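Local atomic coordinates of beta-agarase AgaA (Microbulbifer thermotolerans, PDB entry 3WZ1), a protein that hydrolyses beta-1,4-galactosidic linkages within agarose chains, releasing mainly neoagarotetraose, through a GH16 catalytic domain of beta-jelly-roll fold. Residues A[20-23]-A[24-28]; A[39-42]-A[43-47]; A[209-213]-A[214-218]. All coordinates share one frame; numbering follows the deposited sequence.

Contact 1 (A[20-23]-A[24-28]). With NA (sodium ion), chain B.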
loop_
_atom_site.group_PDB
_atom_site.type_symbol
_atom_site.label_atom_id
_atom_site.label_comp_id
_atom_site.label_asym_id
_atom_site.label_seq_id
_atom_site.Cartn_x
_atom_site.Cartn_y
_atom_site.Cartn_z
ATOM N N TRP A 20 3.451 -9.055 -20.384
ATOM C CA TRP A 20 2.612 -8.689 -19.250
ATOM C C TRP A 20 1.167 -8.584 -19.677
ATOM O O TRP A 20 0.835 -7.780 -20.561
ATOM C CB TRP A 20 3.046 -7.362 -18.657
ATOM C CG TRP A 20 4.402 -7.405 -18.022
ATOM C CD1 TRP A 20 5.542 -6.803 -18.472
ATOM C CD2 TRP A 20 4.770 -8.103 -16.826
ATOM N NE1 TRP A 20 6.581 -7.062 -17.638
ATOM C CE2 TRP A 20 6.145 -7.855 -16.611
ATOM C CE3 TRP A 20 4.073 -8.893 -15.902
ATOM C CZ2 TRP A 20 6.839 -8.384 -15.528
ATOM C CZ3 TRP A 20 4.766 -9.404 -14.815
ATOM C CH2 TRP A 20 6.134 -9.142 -14.637
ATOM N N GLU A 21 0.313 -9.349 -19.026
ATOM C CA GLU A 21 -1.115 -9.332 -19.271
ATOM C C GLU A 21 -1.838 -8.636 -18.114
ATOM O O GLU A 21 -1.654 -8.983 -16.943
ATOM C CB GLU A 21 -1.622 -10.757 -19.419
ATOM C CG GLU A 21 -3.097 -10.908 -19.750
ATOM C CD GLU A 21 -3.408 -12.337 -20.168
ATOM O OE1 GLU A 21 -3.163 -12.687 -21.329
ATOM O OE2 GLU A 21 -3.843 -13.120 -19.318
ATOM N N LEU A 22 -2.679 -7.670 -18.455
ATOM C CA LEU A 22 -3.410 -6.915 -17.444
ATOM C C LEU A 22 -4.380 -7.792 -16.692
ATOM O O LEU A 22 -5.220 -8.494 -17.308
ATOM C CB LEU A 22 -4.172 -5.753 -18.079
ATOM C CG LEU A 22 -4.823 -4.736 -17.124
ATOM C CD1 LEU A 22 -3.807 -3.774 -16.522
ATOM C CD2 LEU A 22 -5.896 -3.989 -17.903
ATOM N N HIS A 23 -4.294 -7.756 -15.367
ATOM C CA HIS A 23 -5.192 -8.483 -14.493
ATOM C C HIS A 23 -6.428 -7.614 -14.243
ATOM O O HIS A 23 -6.315 -6.393 -14.058
ATOM C CB HIS A 23 -4.454 -8.756 -13.181
ATOM C CG HIS A 23 -5.225 -9.569 -12.198
ATOM N ND1 HIS A 23 -6.312 -9.078 -11.512
ATOM C CD2 HIS A 23 -5.058 -10.839 -11.772
ATOM C CE1 HIS A 23 -6.788 -10.012 -10.711
ATOM N NE2 HIS A 23 -6.037 -11.090 -10.840
ATOM N N PRO A 24 -7.617 -8.221 -14.230
ATOM C CA PRO A 24 -8.837 -7.405 -14.153
ATOM C C PRO A 24 -9.080 -6.619 -12.856
ATOM O O PRO A 24 -9.954 -5.755 -12.839
ATOM C CB PRO A 24 -9.957 -8.428 -14.375
ATOM C CG PRO A 24 -9.358 -9.741 -14.024
ATOM C CD PRO A 24 -7.916 -9.650 -14.423
ATOM N N LEU A 25 -8.323 -6.860 -11.794
ATOM C CA LEU A 25 -8.426 -6.035 -10.595
ATOM C C LEU A 25 -7.942 -4.600 -10.844
ATOM O O LEU A 25 -8.273 -3.675 -10.103
ATOM C CB LEU A 25 -7.646 -6.662 -9.428
ATOM C CG LEU A 25 -7.674 -5.915 -8.102
ATOM C CD1 LEU A 25 -9.083 -5.734 -7.553
ATOM C CD2 LEU A 25 -6.791 -6.623 -7.082
ATOM N N SER A 26 -7.148 -4.419 -11.895
ATOM C CA SER A 26 -6.595 -3.100 -12.212
ATOM C C SER A 26 -7.724 -2.080 -12.364
ATOM O O SER A 26 -8.747 -2.371 -12.999
ATOM C CB SER A 26 -5.759 -3.150 -13.481
ATOM O OG SER A 26 -4.778 -4.188 -13.393
ATOM N N ASP A 27 -7.538 -0.913 -11.759
ATOM C CA ASP A 27 -8.589 0.105 -11.630
ATOM C C ASP A 27 -7.920 1.478 -11.700
ATOM O O ASP A 27 -7.043 1.759 -10.905
ATOM C CB ASP A 27 -9.387 -0.092 -10.320
ATOM C CG ASP A 27 -10.729 0.637 -10.310
ATOM O OD1 ASP A 27 -10.950 1.502 -11.181
ATOM O OD2 ASP A 27 -11.561 0.351 -9.403
ATOM N N ASP A 28 -8.346 2.315 -12.649
ATOM C CA ASP A 28 -7.886 3.699 -12.711
ATOM C C ASP A 28 -8.902 4.717 -12.182
ATOM O O ASP A 28 -8.708 5.918 -12.316
ATOM C CB ASP A 28 -7.356 4.067 -14.113
ATOM C CG ASP A 28 -8.413 4.014 -15.185
ATOM O OD1 ASP A 28 -9.573 3.605 -14.904
ATOM O OD2 ASP A 28 -8.079 4.380 -16.342
HETATM NA NA NA B . -7.141 7.627 -12.207
#
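H23 and S26 close a type I beta turn, and the carbonyl oxygen of H23 is gripped twice by the serine. S26 N donates to H23 O at 3.0 Å, while S26 OG donates to the same oxygen at 2.8 Å. The hydroxyl lies in the carbonyl plane and the amide is tilted from it, which lets one acceptor serve both. OG stands beside its own backbone N (chi1 -53°), a rotation that turns the hydroxyl back to the start of the turn. L22 CD1 packs against that hydroxyl at 3.3 Å from S26 OG.

The imidazole supplies a second tie. With CG of H23 opposite the backbone N (chi1 -177°), ND1 is carried over the turn, where it accepts from L25 N at 3.0 Å; the bond is nearly straight (170°), and the donor sits at the ring edge, close to its plane. ND1 therefore acts here as the acceptor nitrogen, so a neutral ring would probably carry its proton on NE2. Over one face of the same ring lies the proline: P24 CD is 3.7 Å from the H23 ring centroid, a CH-pi contact displaced toward the rim.

Farther out, S26 OG also bonds to F271 N, and D28 O coordinates a sodium ion at 2.3 Å, a site to which D4, G72 and D267 also contribute. The turn leads the chain out of strand 18-22, antiparallel to strand 264-276, whose F271 packs on L25, and against helix 40-45, where L25 and D27 pack on R45.

Contact 2 (A[39-42]-A[43-47])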
loop_
_atom_site.group_PDB
_atom_site.type_symbol
_atom_site.label_atom_id
_atom_site.label_comp_id
_atom_site.label_asym_id
_atom_site.label_seq_id
_atom_site.Cartn_x
_atom_site.Cartn_y
_atom_site.Cartn_z
ATOM N N SER A 39 -20.496 2.738 -5.478
ATOM C CA SER A 39 -21.092 2.577 -6.803
ATOM C C SER A 39 -21.016 1.132 -7.251
ATOM O O SER A 39 -20.264 0.327 -6.699
ATOM C CB SER A 39 -20.400 3.475 -7.813
ATOM O OG SER A 39 -19.180 2.894 -8.241
ATOM N N THR A 40 -21.806 0.793 -8.271
ATOM C CA THR A 40 -21.778 -0.560 -8.797
ATOM C C THR A 40 -20.356 -0.916 -9.264
ATOM O O THR A 40 -19.851 -1.995 -8.964
ATOM C CB THR A 40 -22.782 -0.715 -9.946
ATOM O OG1 THR A 40 -24.077 -0.313 -9.476
ATOM C CG2 THR A 40 -22.835 -2.136 -10.410
ATOM N N ARG A 41 -19.711 0.005 -9.969
ATOM C CA ARG A 41 -18.361 -0.260 -10.483
ATOM C C ARG A 41 -17.371 -0.465 -9.334
ATOM O O ARG A 41 -16.508 -1.339 -9.406
ATOM C CB ARG A 41 -17.891 0.880 -11.384
ATOM C CG ARG A 41 -16.464 0.705 -11.896
ATOM C CD ARG A 41 -16.423 0.381 -13.375
ATOM N NE ARG A 41 -16.869 1.552 -14.129
ATOM C CZ ARG A 41 -16.076 2.428 -14.749
ATOM N NH1 ARG A 41 -14.750 2.285 -14.751
ATOM N NH2 ARG A 41 -16.628 3.455 -15.395
ATOM N N PHE A 42 -17.486 0.333 -8.289
ATOM C CA PHE A 42 -16.606 0.150 -7.130
ATOM C C PHE A 42 -16.677 -1.285 -6.619
ATOM O O PHE A 42 -15.661 -1.950 -6.405
ATOM C CB PHE A 42 -16.971 1.127 -6.013
ATOM C CG PHE A 42 -16.179 0.930 -4.755
ATOM C CD1 PHE A 42 -14.940 1.546 -4.613
ATOM C CD2 PHE A 42 -16.662 0.153 -3.707
ATOM C CE1 PHE A 42 -14.199 1.369 -3.449
ATOM C CE2 PHE A 42 -15.930 -0.026 -2.541
ATOM C CZ PHE A 42 -14.700 0.589 -2.418
ATOM N N TYR A 43 -17.894 -1.778 -6.429
ATOM C CA TYR A 43 -18.095 -3.089 -5.839
ATOM C C TYR A 43 -17.789 -4.270 -6.768
ATOM O O TYR A 43 -17.736 -5.412 -6.317
ATOM C CB TYR A 43 -19.519 -3.201 -5.253
ATOM C CG TYR A 43 -19.775 -2.330 -4.030
ATOM C CD1 TYR A 43 -19.007 -2.459 -2.876
ATOM C CD2 TYR A 43 -20.836 -1.414 -3.993
ATOM C CE1 TYR A 43 -19.248 -1.689 -1.746
ATOM C CE2 TYR A 43 -21.081 -0.655 -2.860
ATOM C CZ TYR A 43 -20.290 -0.803 -1.739
ATOM O OH TYR A 43 -20.506 -0.047 -0.593
ATOM N N GLU A 44 -17.538 -4.003 -8.051
ATOM C CA GLU A 44 -17.086 -5.061 -8.935
ATOM C C GLU A 44 -15.718 -5.597 -8.499
ATOM O O GLU A 44 -15.397 -6.774 -8.728
ATOM C CB GLU A 44 -16.993 -4.592 -10.383
ATOM C CG GLU A 44 -18.314 -4.395 -11.112
ATOM C CD GLU A 44 -18.098 -3.705 -12.462
ATOM O OE1 GLU A 44 -17.000 -3.860 -13.057
ATOM O OE2 GLU A 44 -18.993 -2.971 -12.923
ATOM N N ARG A 45 -14.908 -4.730 -7.897
ATOM C CA ARG A 45 -13.550 -5.104 -7.495
ATOM C C ARG A 45 -13.287 -5.060 -6.001
ATOM O O ARG A 45 -12.452 -5.822 -5.501
ATOM C CB ARG A 45 -12.535 -4.168 -8.164
ATOM C CG ARG A 45 -12.426 -4.358 -9.664
ATOM C CD ARG A 45 -11.562 -3.285 -10.292
ATOM N NE ARG A 45 -11.372 -3.606 -11.702
ATOM C CZ ARG A 45 -12.272 -3.397 -12.655
ATOM N NH1 ARG A 45 -13.442 -2.809 -12.403
ATOM N NH2 ARG A 45 -11.999 -3.801 -13.885
ATOM N N TRP A 46 -13.943 -4.120 -5.317
ATOM C CA TRP A 46 -13.530 -3.684 -3.976
ATOM C C TRP A 46 -14.587 -3.872 -2.926
ATOM O O TRP A 46 -15.787 -3.861 -3.218
ATOM C CB TRP A 46 -13.142 -2.191 -3.966
ATOM C CG TRP A 46 -12.120 -1.856 -5.033
ATOM C CD1 TRP A 46 -12.351 -1.204 -6.204
ATOM C CD2 TRP A 46 -10.731 -2.218 -5.034
ATOM N NE1 TRP A 46 -11.179 -1.121 -6.934
ATOM C CE2 TRP A 46 -10.177 -1.735 -6.235
ATOM C CE3 TRP A 46 -9.896 -2.875 -4.122
ATOM C CZ2 TRP A 46 -8.830 -1.919 -6.559
ATOM C CZ3 TRP A 46 -8.562 -3.047 -4.442
ATOM C CH2 TRP A 46 -8.048 -2.573 -5.643
ATOM N N LYS A 47 -14.130 -4.024 -1.698
ATOM C CA LYS A 47 -14.989 -3.871 -0.530
ATOM C C LYS A 47 -14.443 -2.743 0.334
ATOM O O LYS A 47 -13.232 -2.450 0.303
ATOM C CB LYS A 47 -15.064 -5.183 0.271
ATOM C CG LYS A 47 -13.749 -5.575 0.962
ATOM C CD LYS A 47 -13.798 -6.838 1.819
ATOM C CE LYS A 47 -14.584 -6.667 3.121
ATOM N NZ LYS A 47 -14.081 -5.779 4.224
HETATM O O HOH W 1 -13.932 -1.041 -10.123
#
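The aromatic side chains of F42, Y43 and W46 meet in a small cluster. F42 turns its edge to the face of Y43 in a T-shaped pair, with ring centroids 5.2 Å apart and planes at 80°; F42 CD2 makes the approach, above the rim of the tyrosine ring. W46 instead presents its CB to a face of F42, a CH-pi contact 3.8 Å from the phenylalanine centroid. This division of the phenylalanine ring, one face to W46 and an edge to Y43, is consistent with CG of F42 standing opposite its backbone N (chi1 176°), whereas in Y43 CG lies beside the backbone N (chi1 -68°).

Backbone bonds hold the residues that carry these rings. They describe a short, weakly bonded helix, 40-45, opened by an N-cap: S39 OG accepts from F42 N at 3.1 Å, and S39 O takes up Y43 N. At the other end F42 O receives both R45 N and W46 N, the latter at 3.0 Å and in the carbonyl plane, the former from above it. In the jelly roll this helix runs directly into strand 46-48, which pairs with strand 87-94; I92 of that strand packs against both F42 and W46.

Polar side chains lie on another flank. One water donates to R41 O and accepts from R45 NH1 at 2.9 Å, joining arginine to helix backbone, while R45 NH1 and E44 OE1 form only a long salt bridge, 3.8 Å. The guanidinium has a firmer partner in P24 O, bonded by R45 NE; W46 NE1 donates to D27 OD2, and Y43 OH pairs with E48 OE2.

Contact 3 (A[209-213]-A[214-218])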
loop_
_atom_site.group_PDB
_atom_site.type_symbol
_atom_site.label_atom_id
_atom_site.label_comp_id
_atom_site.label_asym_id
_atom_site.label_seq_id
_atom_site.Cartn_x
_atom_site.Cartn_y
_atom_site.Cartn_z
ATOM N N ARG A 209 15.344 -1.674 -5.444
ATOM C CA ARG A 209 15.694 -2.629 -4.390
ATOM C C ARG A 209 15.224 -4.010 -4.774
ATOM O O ARG A 209 14.087 -4.184 -5.240
ATOM C CB ARG A 209 15.046 -2.217 -3.061
ATOM C CG ARG A 209 15.231 -3.183 -1.902
ATOM C CD ARG A 209 14.728 -2.520 -0.632
ATOM N NE ARG A 209 14.678 -3.373 0.543
ATOM C CZ ARG A 209 15.676 -3.584 1.405
ATOM N NH1 ARG A 209 16.885 -3.052 1.209
ATOM N NH2 ARG A 209 15.459 -4.327 2.472
ATOM N N THR A 210 16.075 -5.004 -4.516
ATOM C CA THR A 210 15.729 -6.398 -4.712
ATOM C C THR A 210 15.862 -7.089 -3.373
ATOM O O THR A 210 16.886 -6.956 -2.695
ATOM C CB THR A 210 16.639 -7.062 -5.765
ATOM O OG1 THR A 210 16.456 -6.412 -7.020
ATOM C CG2 THR A 210 16.304 -8.525 -5.911
ATOM N N VAL A 211 14.825 -7.817 -2.981
ATOM C CA VAL A 211 14.804 -8.552 -1.736
ATOM C C VAL A 211 14.649 -10.027 -2.098
ATOM O O VAL A 211 13.572 -10.458 -2.501
ATOM C CB VAL A 211 13.640 -8.061 -0.853
ATOM C CG1 VAL A 211 13.532 -8.891 0.421
ATOM C CG2 VAL A 211 13.838 -6.581 -0.530
ATOM N N SER A 212 15.729 -10.799 -1.958
ATOM C CA SER A 212 15.789 -12.125 -2.556
ATOM C C SER A 212 16.515 -13.106 -1.630
ATOM O O SER A 212 17.594 -12.793 -1.143
ATOM C CB SER A 212 16.494 -12.060 -3.905
ATOM O OG SER A 212 16.288 -13.266 -4.641
ATOM N N GLY A 213 15.917 -14.275 -1.420
ATOM C CA GLY A 213 16.524 -15.346 -0.618
ATOM C C GLY A 213 15.978 -15.423 0.794
ATOM O O GLY A 213 15.538 -14.419 1.360
ATOM N N GLN A 214 16.026 -16.627 1.363
ATOM C CA GLN A 214 15.476 -16.898 2.693
ATOM C C GLN A 214 16.077 -16.027 3.790
ATOM O O GLN A 214 15.376 -15.667 4.737
ATOM C CB GLN A 214 15.663 -18.371 3.049
ATOM C CG GLN A 214 14.897 -18.823 4.281
ATOM C CD GLN A 214 14.875 -20.336 4.407
ATOM O OE1 GLN A 214 15.721 -21.020 3.827
ATOM N NE2 GLN A 214 13.899 -20.867 5.150
ATOM N N ASP A 215 17.362 -15.691 3.670
ATOM C CA ASP A 215 18.046 -14.949 4.729
ATOM C C ASP A 215 17.460 -13.561 4.942
ATOM O O ASP A 215 17.566 -13.012 6.034
ATOM C CB ASP A 215 19.545 -14.828 4.449
ATOM C CG ASP A 215 20.271 -16.140 4.581
ATOM O OD1 ASP A 215 19.660 -17.125 5.064
ATOM O OD2 ASP A 215 21.470 -16.184 4.207
ATOM N N ILE A 216 16.861 -12.979 3.899
ATOM C CA ILE A 216 16.202 -11.675 4.042
ATOM C C ILE A 216 14.667 -11.779 4.008
ATOM O O ILE A 216 13.975 -10.974 4.634
ATOM C CB ILE A 216 16.727 -10.640 3.016
ATOM C CG1 ILE A 216 16.215 -9.230 3.352
ATOM C CG2 ILE A 216 16.363 -11.039 1.588
ATOM C CD1 ILE A 216 16.858 -8.112 2.558
ATOM N N ILE A 217 14.134 -12.777 3.308
ATOM C CA ILE A 217 12.677 -12.937 3.239
ATOM C C ILE A 217 12.115 -13.474 4.554
ATOM O O ILE A 217 11.104 -13.011 5.029
ATOM C CB ILE A 217 12.269 -13.845 2.049
ATOM C CG1 ILE A 217 12.565 -13.146 0.714
ATOM C CG2 ILE A 217 10.803 -14.284 2.135
ATOM C CD1 ILE A 217 11.535 -12.122 0.254
ATOM N N ASP A 218 12.765 -14.481 5.128
ATOM C CA ASP A 218 12.233 -15.147 6.324
ATOM C C ASP A 218 13.332 -15.891 7.078
ATOM O O ASP A 218 13.278 -17.129 7.196
ATOM C CB ASP A 218 11.122 -16.120 5.925
ATOM C CG ASP A 218 10.487 -16.825 7.110
ATOM O OD1 ASP A 218 10.453 -16.244 8.228
ATOM O OD2 ASP A 218 9.983 -17.960 6.905
HETATM O O HOH W 2 18.765 -13.540 1.389
#
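G213 O receives both I217 N, at 2.9 Å and in the carbonyl plane, and I216 N, at 3.2 Å from above that plane, making the glycine the N-cap residue of the one-turn helix 214-217. G213 itself has a positive phi (100°), a conformation at which a CB would press on the preceding carbonyl oxygen.

The turn folds two isoleucines back over the strand. V211 CG1 is the shared surface: I216 CG2 meets it at 3.7 Å, the two side chains crossing at about a right angle, and I217 CD1 meets it at 3.8 Å. I216 CG2, set between its own backbone N and carbonyl carbon, also rests on S212 O at 3.5 Å. The outer methyl, I216 CD1, reaches the R209 guanidinium, 4.0 Å from NH2; that arginine, extended along its length, has its charge paired with D169. A water donates to S212 O and accepts weakly from I216 N.

Around this hydrophobic corner, strand 206-212 pairs antiparallel with strand 198-203, Y201 packing on V211, while the helix is joined to strands 150-158 and 163-165 by H154, bonded to I217 O, and Y165, bonded to I216 O.

Following the chain from the N terminus, the three contacts come in series, each a local closure, none nested in or crossing another. Contact 1 closes the turn at the end of strand 18-22; contact 2, soon after, caps and closes helix 40-45 before strand 46-48. These two touch, chiefly through R45, tying helix 40-45 and the start of strand 46-48 to the loop that follows strand 18-22. Contact 3 lies much later, turning strand 206-212 into helix 214-217, with its centre about 35 Å from that of contact 2 and on the opposite side of the chain's centre. Contacts 1 and 3 do not meet, their nearest atoms being about 13 Å apart.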